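Local coordinates for winged BEAN albumin 1 (Psophocarpus tetragonolobus, PDB 1WBA), which serves as a seed storage protein and belongs to the leguminous Kunitz-type protease inhibitor family, at residues S139-G145 against V157-D163; H87-S93 against L104-R109; V32-G36 against D149-R155. The contacts are given in a common frame with arbitrary orientation. Residue numbers count along the deposited sequence, not the author numbering.

Contact 1 of 3, residues S139-G145 against V157-D163; sequences SPCKNIG and VVSYQSD
Strands 142-148 and 154-159 form an antiparallel beta hairpin, and this contact is its open end. The axes of 142-145 and 157-159 approach to 4.6 Å, with directions 153° apart. V157 makes a hydrogen-bonded pair with G145: V157 N to G145 O is 2.8 Å and G145 N to V157 O is 2.9 Å. V158 (t rotamer) faces I144 in a non-hydrogen-bonded pair, CA to CA 4.6 Å. Their side chains meet at I144 CG1 and V158 CG2, 4.0 Å apart; I144 also packs on L132 and V158 on F134. S159 pairs with N143: S159 N to N143 O is 3.0 Å, and N143 N to S159 O, also 3.0 Å, is weak. The chain then turns. Y160 (chi1 m) lays its ring along K142, whose m, t, t, t chain puts CE 4.0 Å from the ring centroid of Y160, a CH-pi contact over the face. S162 OG is 2.8 Å from S159 OG, a hydrogen bond. D163 O sits 3.4 Å from G145 CA, where a side chain on G145 would clash. C141 is disulfide-bonded to C135. Backbone bonds join the strands at G145 and N143, and K142 packs on the Y160 ring beyond the last pair.

Contact 2 of 3, residues H87-S93 against L104-R109; sequences HKGDVWS and LKLAGR
Segment 87-93 opens with a type II beta turn from H87 to D90, closed by D90 N to H87 O at 2.9 Å. G89 takes phi/psi 90/-13, as suits the third position of that turn. H87 (m rotamer) brings ND1 3.9 Å from L106 CD1. D90 (chi1 m) forms a salt bridge with R109, OD1 to NH1 3.2 Å. The same R109 NH1 donates to A107 O at 3.0 Å. A water joins D90 OD1 (3.2 Å), V91 N (3.1 Å) and A107 O (2.8 Å). V91 O accepts from A107 N at 2.9 Å, and V91 CB packs 4.1 Å from A107 CB. W92 forms a non-hydrogen-bonded pair with L106, CA to CA 5.3 Å. W92 CE3 meets L104 CD1 at 3.7 Å. S93 and K105 form a hydrogen-bonded pair: K105 N to S93 O is 3.0 Å; S93 N to K105 O, also 3.0 Å, is weak. S93 OG (p rotamer) adds a bond to K105 O at 2.9 Å. The K105 side chain leads away to a salt bridge with E38. This is the open end of the antiparallel hairpin 92-97/103-106, in the beta-trefoil fold of Kunitz-type legume inhibitors.

Contact 3 of 3, residues V32-G36 against D149-R155; sequences VVATG and DPEGKKR
Mostly side chains and one water make this contact; the two backbones stay apart, with the nearest CA atoms, T35 and K153, 7.1 Å from each other. Segment 32-36 leaves strand 30-33 in extended form and ends at G36 with positive phi (57/-122). Segment 149-155 makes a type I turn from D149 to G152, with G152 N to D149 O at 2.9 Å, and then enters strand 154-159. D149 (chi1 p) organises this turn. D149 OD1 accepts from K153 N at 2.9 Å and weakly from E151 N at 3.0 Å. D149 OD2 takes R155 NE at 2.9 Å in a salt bridge. R155 is stretched out (m, t, t), so its guanidinium reaches back beside the turn. One face of that group is covered by T35 OG1, which lies 3.5 Å from R155 CZ. T35 (p rotamer) turns CG2 to K153 CB at 4.0 Å and has its CB 3.7 Å from D149 OD2. Its hydroxyl is hydrogen-bonded to S45. K153 folds its chain as m, m, m, t. This brings K153 CE 3.5 Å from V33 CG2 (V33 is m), and NZ goes on to T50. The water bridges the segments: it accepts from G36 N at 3.1 Å and donates to D149 OD2 and E151 OE1, both at 2.6 Å. R155 NH1 also reaches Q103. The contact sits at the end of the sheet where strand 45-48 lies between strands 30-33 and 154-159, pairing antiparallel with both, and V33 packs on V47.

How the contacts relate
All three contacts lie within one Kunitz-family domain. Contacts 1 and 3 share strand 154-159: residues 149-155 lead into it and 157-163 lead out of it. They adjoin in sequence and have no other touch, with centres about 19 Å apart. Contact 2 packs on both others, and L104 of its strand 103-106 has a backbone hydrogen bond to L156 of the shared strand. L104 CD2 meets V158 CG2 of contact 1 at 3.9 Å. H87 NE2 lies 3.6 Å from V32 CB of contact 3, and L106 CD1 lies 4.0 Å from V32 CG1. The centres of contacts 2 and 3 are about 16 Å apart. Along the chain, contact 2 is nested inside the loop that contact 3 closes.

Contact 1 of 3, residues S139-G145 against V157-D163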
loop_
_atom_site.group_PDB
_atom_site.type_symbol
_atom_site.label_atom_id
_atom_site.label_comp_id
_atom_site.label_asym_id
_atom_site.label_seq_id
_atom_site.Cartn_x
_atom_site.Cartn_y
_atom_site.Cartn_z
ATOM N N SER A 139 5.748 11.774 13.423
ATOM C CA SER A 139 5.145 12.754 12.540
ATOM C C SER A 139 3.681 12.372 12.260
ATOM O O SER A 139 3.284 11.216 12.443
ATOM C CB SER A 139 5.964 12.808 11.243
ATOM O OG SER A 139 5.513 13.806 10.345
ATOM N N PRO A 140 2.840 13.370 11.916
ATOM C CA PRO A 140 1.433 13.067 11.630
ATOM C C PRO A 140 1.349 12.179 10.383
ATOM O O PRO A 140 2.247 12.179 9.544
ATOM C CB PRO A 140 0.823 14.447 11.363
ATOM C CG PRO A 140 1.709 15.382 12.137
ATOM C CD PRO A 140 3.087 14.822 11.858
ATOM N N CYS A 141 0.249 11.453 10.251
ATOM C CA CYS A 141 0.052 10.555 9.123
ATOM C C CYS A 141 -0.347 11.284 7.846
ATOM O O CYS A 141 -1.019 12.328 7.889
ATOM C CB CYS A 141 -1.007 9.512 9.481
ATOM S SG CYS A 141 -0.604 8.577 10.983
ATOM N N LYS A 142 0.022 10.700 6.711
ATOM C CA LYS A 142 -0.269 11.271 5.410
ATOM C C LYS A 142 -1.094 10.301 4.595
ATOM O O LYS A 142 -1.016 9.078 4.784
ATOM C CB LYS A 142 1.036 11.560 4.681
ATOM C CG LYS A 142 1.974 12.404 5.495
ATOM C CD LYS A 142 3.296 12.652 4.816
ATOM C CE LYS A 142 4.075 13.667 5.628
ATOM N NZ LYS A 142 5.366 14.019 5.009
ATOM N N ASN A 143 -1.860 10.845 3.661
ATOM C CA ASN A 143 -2.692 10.026 2.798
ATOM C C ASN A 143 -1.881 9.434 1.674
ATOM O O ASN A 143 -0.830 9.970 1.296
ATOM C CB ASN A 143 -3.778 10.872 2.160
ATOM C CG ASN A 143 -4.791 11.340 3.148
ATOM O OD1 ASN A 143 -5.384 10.540 3.875
ATOM N ND2 ASN A 143 -5.002 12.641 3.192
ATOM N N ILE A 144 -2.367 8.317 1.153
ATOM C CA ILE A 144 -1.728 7.688 0.009
ATOM C C ILE A 144 -2.688 7.881 -1.160
ATOM O O ILE A 144 -3.845 7.458 -1.098
ATOM C CB ILE A 144 -1.419 6.195 0.258
ATOM C CG1 ILE A 144 -0.380 6.080 1.392
ATOM C CG2 ILE A 144 -0.895 5.531 -1.040
ATOM C CD1 ILE A 144 -0.155 4.680 1.903
ATOM N N GLY A 145 -2.215 8.563 -2.198
ATOM C CA GLY A 145 -3.044 8.812 -3.357
ATOM C C GLY A 145 -2.307 8.469 -4.637
ATOM O O GLY A 145 -1.219 7.893 -4.610
ATOM N N VAL A 157 1.580 7.995 -4.312
ATOM C CA VAL A 157 2.312 9.038 -3.607
ATOM C C VAL A 157 1.768 9.285 -2.196
ATOM O O VAL A 157 0.604 8.996 -1.894
ATOM C CB VAL A 157 2.348 10.349 -4.412
ATOM C CG1 VAL A 157 2.943 10.087 -5.791
ATOM C CG2 VAL A 157 0.966 10.942 -4.547
ATOM N N VAL A 158 2.621 9.825 -1.336
ATOM C CA VAL A 158 2.249 10.083 0.044
ATOM C C VAL A 158 2.313 11.572 0.375
ATOM O O VAL A 158 3.363 12.203 0.239
ATOM C CB VAL A 158 3.194 9.305 1.012
ATOM C CG1 VAL A 158 2.809 9.529 2.472
ATOM C CG2 VAL A 158 3.165 7.821 0.699
ATOM N N SER A 159 1.184 12.141 0.775
ATOM C CA SER A 159 1.153 13.532 1.180
ATOM C C SER A 159 -0.118 13.834 1.955
ATOM O O SER A 159 -1.102 13.084 1.892
ATOM C CB SER A 159 1.308 14.487 -0.013
ATOM O OG SER A 159 0.085 14.737 -0.667
ATOM N N TYR A 160 -0.057 14.904 2.742
ATOM C CA TYR A 160 -1.192 15.365 3.543
ATOM C C TYR A 160 -2.345 15.741 2.622
ATOM O O TYR A 160 -3.513 15.567 2.951
ATOM C CB TYR A 160 -0.795 16.630 4.325
ATOM C CG TYR A 160 0.219 16.430 5.425
ATOM C CD1 TYR A 160 0.072 15.403 6.357
ATOM C CD2 TYR A 160 1.308 17.297 5.562
ATOM C CE1 TYR A 160 0.972 15.238 7.394
ATOM C CE2 TYR A 160 2.219 17.145 6.608
ATOM C CZ TYR A 160 2.042 16.109 7.519
ATOM O OH TYR A 160 2.931 15.931 8.557
ATOM N N GLN A 161 -1.990 16.225 1.442
ATOM C CA GLN A 161 -2.970 16.704 0.484
ATOM C C GLN A 161 -3.426 15.738 -0.606
ATOM O O GLN A 161 -4.275 16.092 -1.429
ATOM C CB GLN A 161 -2.467 18.032 -0.109
ATOM N N SER A 162 -2.904 14.516 -0.599
ATOM C CA SER A 162 -3.309 13.545 -1.610
ATOM C C SER A 162 -4.749 13.119 -1.383
ATOM O O SER A 162 -5.168 12.924 -0.242
ATOM C CB SER A 162 -2.422 12.294 -1.571
ATOM O OG SER A 162 -1.100 12.583 -1.996
ATOM N N ASP A 163 -5.505 13.023 -2.473
ATOM C CA ASP A 163 -6.885 12.566 -2.416
ATOM C C ASP A 163 -6.670 11.064 -2.210
ATOM O O ASP A 163 -6.033 10.420 -3.031
ATOM C CB ASP A 163 -7.566 12.866 -3.755
ATOM C CG ASP A 163 -9.015 12.423 -3.796
ATOM O OD1 ASP A 163 -9.718 12.557 -2.768
ATOM O OD2 ASP A 163 -9.443 11.947 -4.874
HETATM O O HOH W 1 4.874 14.187 1.707
#

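Contact 2 of 3, residues H87-S93 against L104-R109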
loop_
_atom_site.group_PDB
_atom_site.type_symbol
_atom_site.label_atom_id
_atom_site.label_comp_id
_atom_site.label_asym_id
_atom_site.label_seq_id
_atom_site.Cartn_x
_atom_site.Cartn_y
_atom_site.Cartn_z
ATOM N N HIS A 87 7.728 -10.633 -7.114
ATOM C CA HIS A 87 8.281 -9.847 -6.019
ATOM C C HIS A 87 7.946 -10.427 -4.666
ATOM O O HIS A 87 7.711 -9.693 -3.711
ATOM C CB HIS A 87 7.759 -8.413 -6.098
ATOM C CG HIS A 87 7.900 -7.800 -7.453
ATOM N ND1 HIS A 87 9.120 -7.430 -7.982
ATOM C CD2 HIS A 87 6.985 -7.553 -8.419
ATOM C CE1 HIS A 87 8.952 -6.988 -9.215
ATOM N NE2 HIS A 87 7.660 -7.053 -9.504
ATOM N N LYS A 88 7.998 -11.746 -4.569
ATOM C CA LYS A 88 7.683 -12.424 -3.336
ATOM C C LYS A 88 8.564 -11.944 -2.203
ATOM O O LYS A 88 9.787 -12.018 -2.262
ATOM C CB LYS A 88 7.823 -13.933 -3.523
ATOM C CG LYS A 88 7.057 -14.768 -2.506
ATOM C CD LYS A 88 6.922 -16.216 -2.983
ATOM C CE LYS A 88 8.293 -16.892 -3.102
ATOM N NZ LYS A 88 8.268 -18.260 -3.739
ATOM N N GLY A 89 7.928 -11.407 -1.178
ATOM C CA GLY A 89 8.668 -10.934 -0.036
ATOM C C GLY A 89 9.109 -9.489 -0.094
ATOM O O GLY A 89 9.521 -8.970 0.930
ATOM N N ASP A 90 9.034 -8.828 -1.250
ATOM C CA ASP A 90 9.442 -7.422 -1.325
ATOM C C ASP A 90 8.500 -6.587 -0.467
ATOM O O ASP A 90 7.285 -6.699 -0.571
ATOM C CB ASP A 90 9.458 -6.911 -2.769
ATOM C CG ASP A 90 10.705 -7.334 -3.515
ATOM O OD1 ASP A 90 11.815 -7.211 -2.951
ATOM O OD2 ASP A 90 10.584 -7.797 -4.662
ATOM N N VAL A 91 9.081 -5.727 0.352
ATOM C CA VAL A 91 8.328 -4.903 1.277
ATOM C C VAL A 91 8.039 -3.516 0.729
ATOM O O VAL A 91 8.878 -2.922 0.051
ATOM C CB VAL A 91 9.119 -4.803 2.613
ATOM C CG1 VAL A 91 8.428 -3.875 3.606
ATOM C CG2 VAL A 91 9.289 -6.199 3.212
ATOM N N TRP A 92 6.860 -2.988 1.028
ATOM C CA TRP A 92 6.503 -1.642 0.578
ATOM C C TRP A 92 7.272 -0.638 1.428
ATOM O O TRP A 92 7.392 -0.806 2.649
ATOM C CB TRP A 92 5.018 -1.385 0.814
ATOM C CG TRP A 92 4.062 -2.109 -0.092
ATOM C CD1 TRP A 92 4.295 -3.238 -0.850
ATOM C CD2 TRP A 92 2.722 -1.703 -0.370
ATOM N NE1 TRP A 92 3.170 -3.539 -1.593
ATOM C CE2 TRP A 92 2.195 -2.620 -1.319
ATOM C CE3 TRP A 92 1.912 -0.654 0.084
ATOM C CZ2 TRP A 92 0.885 -2.509 -1.813
ATOM C CZ3 TRP A 92 0.616 -0.541 -0.412
ATOM C CH2 TRP A 92 0.117 -1.466 -1.354
ATOM N N SER A 93 7.747 0.434 0.813
ATOM C CA SER A 93 8.464 1.448 1.568
ATOM C C SER A 93 8.152 2.803 0.975
ATOM O O SER A 93 7.642 2.890 -0.133
ATOM C CB SER A 93 9.984 1.199 1.524
ATOM O OG SER A 93 10.561 1.546 0.270
ATOM N N LEU A 104 5.784 5.457 -3.108
ATOM C CA LEU A 104 6.026 4.061 -2.750
ATOM C C LEU A 104 7.007 3.359 -3.689
ATOM O O LEU A 104 6.854 3.383 -4.909
ATOM C CB LEU A 104 4.721 3.259 -2.676
ATOM C CG LEU A 104 3.615 3.745 -1.738
ATOM C CD1 LEU A 104 2.634 2.614 -1.513
ATOM C CD2 LEU A 104 4.185 4.182 -0.429
ATOM N N LYS A 105 8.010 2.723 -3.096
ATOM C CA LYS A 105 9.024 2.002 -3.845
ATOM C C LYS A 105 9.281 0.681 -3.139
ATOM O O LYS A 105 8.958 0.519 -1.951
ATOM C CB LYS A 105 10.345 2.787 -3.846
ATOM C CG LYS A 105 10.303 4.191 -4.457
ATOM C CD LYS A 105 10.205 4.127 -5.975
ATOM C CE LYS A 105 10.644 5.454 -6.610
ATOM N NZ LYS A 105 10.401 5.422 -8.083
ATOM N N LEU A 106 9.863 -0.267 -3.862
ATOM C CA LEU A 106 10.230 -1.537 -3.246
ATOM C C LEU A 106 11.345 -1.162 -2.257
ATOM O O LEU A 106 12.208 -0.333 -2.568
ATOM C CB LEU A 106 10.758 -2.523 -4.289
ATOM C CG LEU A 106 9.731 -3.075 -5.282
ATOM C CD1 LEU A 106 10.359 -4.228 -6.034
ATOM C CD2 LEU A 106 8.473 -3.538 -4.565
ATOM N N ALA A 107 11.285 -1.724 -1.057
ATOM C CA ALA A 107 12.260 -1.432 -0.014
ATOM C C ALA A 107 13.637 -2.010 -0.286
ATOM O O ALA A 107 13.763 -3.024 -0.975
ATOM C CB ALA A 107 11.757 -1.954 1.320
ATOM N N GLY A 108 14.649 -1.353 0.274
ATOM C CA GLY A 108 16.023 -1.808 0.173
ATOM C C GLY A 108 16.784 -1.480 -1.079
ATOM O O GLY A 108 17.860 -2.022 -1.286
ATOM N N ARG A 109 16.244 -0.593 -1.897
ATOM C CA ARG A 109 16.894 -0.218 -3.149
ATOM C C ARG A 109 17.361 1.236 -3.096
ATOM O O ARG A 109 18.494 1.536 -3.452
ATOM C CB ARG A 109 15.944 -0.430 -4.334
ATOM C CG ARG A 109 15.090 -1.696 -4.263
ATOM C CD ARG A 109 15.921 -2.965 -4.337
ATOM N NE ARG A 109 15.256 -4.004 -5.128
ATOM C CZ ARG A 109 14.294 -4.819 -4.688
ATOM N NH1 ARG A 109 13.850 -4.746 -3.435
ATOM N NH2 ARG A 109 13.770 -5.717 -5.519
HETATM O O HOH W 2 12.040 -5.225 -0.449
#

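Contact 3 of 3, residues V32-G36 against D149-R155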
loop_
_atom_site.group_PDB
_atom_site.type_symbol
_atom_site.label_atom_id
_atom_site.label_comp_id
_atom_site.label_asym_id
_atom_site.label_seq_id
_atom_site.Cartn_x
_atom_site.Cartn_y
_atom_site.Cartn_z
ATOM N N VAL A 32 3.997 -3.338 -10.077
ATOM C CA VAL A 32 5.351 -2.861 -9.846
ATOM C C VAL A 32 5.951 -2.700 -11.246
ATOM O O VAL A 32 5.999 -3.652 -12.024
ATOM C CB VAL A 32 6.193 -3.851 -9.006
ATOM C CG1 VAL A 32 7.553 -3.255 -8.734
ATOM C CG2 VAL A 32 5.516 -4.143 -7.681
ATOM N N VAL A 33 6.331 -1.471 -11.580
ATOM C CA VAL A 33 6.899 -1.138 -12.889
ATOM C C VAL A 33 8.041 -0.149 -12.706
ATOM O O VAL A 33 8.279 0.354 -11.611
ATOM C CB VAL A 33 5.850 -0.462 -13.845
ATOM C CG1 VAL A 33 4.675 -1.379 -14.106
ATOM C CG2 VAL A 33 5.343 0.868 -13.275
ATOM N N ALA A 34 8.782 0.096 -13.776
ATOM C CA ALA A 34 9.863 1.061 -13.724
ATOM C C ALA A 34 9.224 2.393 -14.094
ATOM O O ALA A 34 8.361 2.445 -14.975
ATOM C CB ALA A 34 10.916 0.711 -14.728
ATOM N N THR A 35 9.547 3.440 -13.350
ATOM C CA THR A 35 9.055 4.773 -13.665
ATOM C C THR A 35 10.306 5.642 -13.808
ATOM O O THR A 35 11.386 5.252 -13.368
ATOM C CB THR A 35 8.145 5.381 -12.543
ATOM O OG1 THR A 35 8.869 5.482 -11.308
ATOM C CG2 THR A 35 6.895 4.569 -12.360
ATOM N N GLY A 36 10.172 6.803 -14.437
ATOM C CA GLY A 36 11.311 7.687 -14.570
ATOM C C GLY A 36 12.505 7.058 -15.255
ATOM O O GLY A 36 12.381 6.548 -16.362
ATOM N N ASP A 149 2.432 10.178 -13.794
ATOM C CA ASP A 149 3.684 10.748 -14.277
ATOM C C ASP A 149 3.621 11.047 -15.797
ATOM O O ASP A 149 2.626 10.705 -16.459
ATOM C CB ASP A 149 4.904 9.877 -13.860
ATOM C CG ASP A 149 4.979 8.522 -14.565
ATOM O OD1 ASP A 149 4.416 8.319 -15.656
ATOM O OD2 ASP A 149 5.667 7.646 -14.022
ATOM N N PRO A 150 4.662 11.697 -16.361
ATOM C CA PRO A 150 4.660 12.022 -17.792
ATOM C C PRO A 150 4.465 10.842 -18.731
ATOM O O PRO A 150 4.018 11.020 -19.855
ATOM C CB PRO A 150 6.026 12.681 -17.992
ATOM C CG PRO A 150 6.230 13.390 -16.684
ATOM C CD PRO A 150 5.838 12.300 -15.703
ATOM N N GLU A 151 4.840 9.648 -18.284
ATOM C CA GLU A 151 4.694 8.447 -19.106
ATOM C C GLU A 151 3.329 7.760 -18.914
ATOM O O GLU A 151 3.056 6.731 -19.523
ATOM C CB GLU A 151 5.832 7.455 -18.827
ATOM C CG GLU A 151 7.246 7.956 -19.159
ATOM C CD GLU A 151 7.716 9.022 -18.207
ATOM O OE1 GLU A 151 7.502 8.877 -16.991
ATOM O OE2 GLU A 151 8.276 10.040 -18.660
ATOM N N GLY A 152 2.503 8.306 -18.026
ATOM C CA GLY A 152 1.191 7.732 -17.808
ATOM C C GLY A 152 1.084 6.689 -16.712
ATOM O O GLY A 152 0.028 6.063 -16.562
ATOM N N LYS A 153 2.137 6.511 -15.915
ATOM C CA LYS A 153 2.070 5.532 -14.839
ATOM C C LYS A 153 1.385 6.184 -13.640
ATOM O O LYS A 153 1.570 7.386 -13.378
ATOM C CB LYS A 153 3.462 5.014 -14.453
ATOM C CG LYS A 153 4.313 4.436 -15.608
ATOM C CD LYS A 153 3.586 3.392 -16.485
ATOM C CE LYS A 153 3.150 2.157 -15.690
ATOM N NZ LYS A 153 2.392 1.108 -16.475
ATOM N N LYS A 154 0.543 5.415 -12.953
ATOM C CA LYS A 154 -0.180 5.926 -11.797
ATOM C C LYS A 154 0.555 5.616 -10.501
ATOM O O LYS A 154 0.243 4.646 -9.812
ATOM C CB LYS A 154 -1.594 5.367 -11.790
ATOM C CG LYS A 154 -2.373 5.868 -12.969
ATOM C CD LYS A 154 -3.828 5.476 -12.893
ATOM C CE LYS A 154 -4.564 5.909 -14.158
ATOM N NZ LYS A 154 -4.167 7.308 -14.551
ATOM N N ARG A 155 1.520 6.466 -10.172
ATOM C CA ARG A 155 2.334 6.293 -8.982
ATOM C C ARG A 155 1.549 6.506 -7.691
ATOM O O ARG A 155 0.633 7.328 -7.637
ATOM C CB ARG A 155 3.509 7.265 -9.009
ATOM C CG ARG A 155 4.375 7.193 -10.260
ATOM C CD ARG A 155 5.627 7.987 -10.024
ATOM N NE ARG A 155 6.398 8.229 -11.237
ATOM C CZ ARG A 155 7.609 8.777 -11.234
ATOM N NH1 ARG A 155 8.169 9.106 -10.077
ATOM N NH2 ARG A 155 8.226 9.061 -12.377
HETATM O O HOH W 3 7.385 6.659 -15.678
#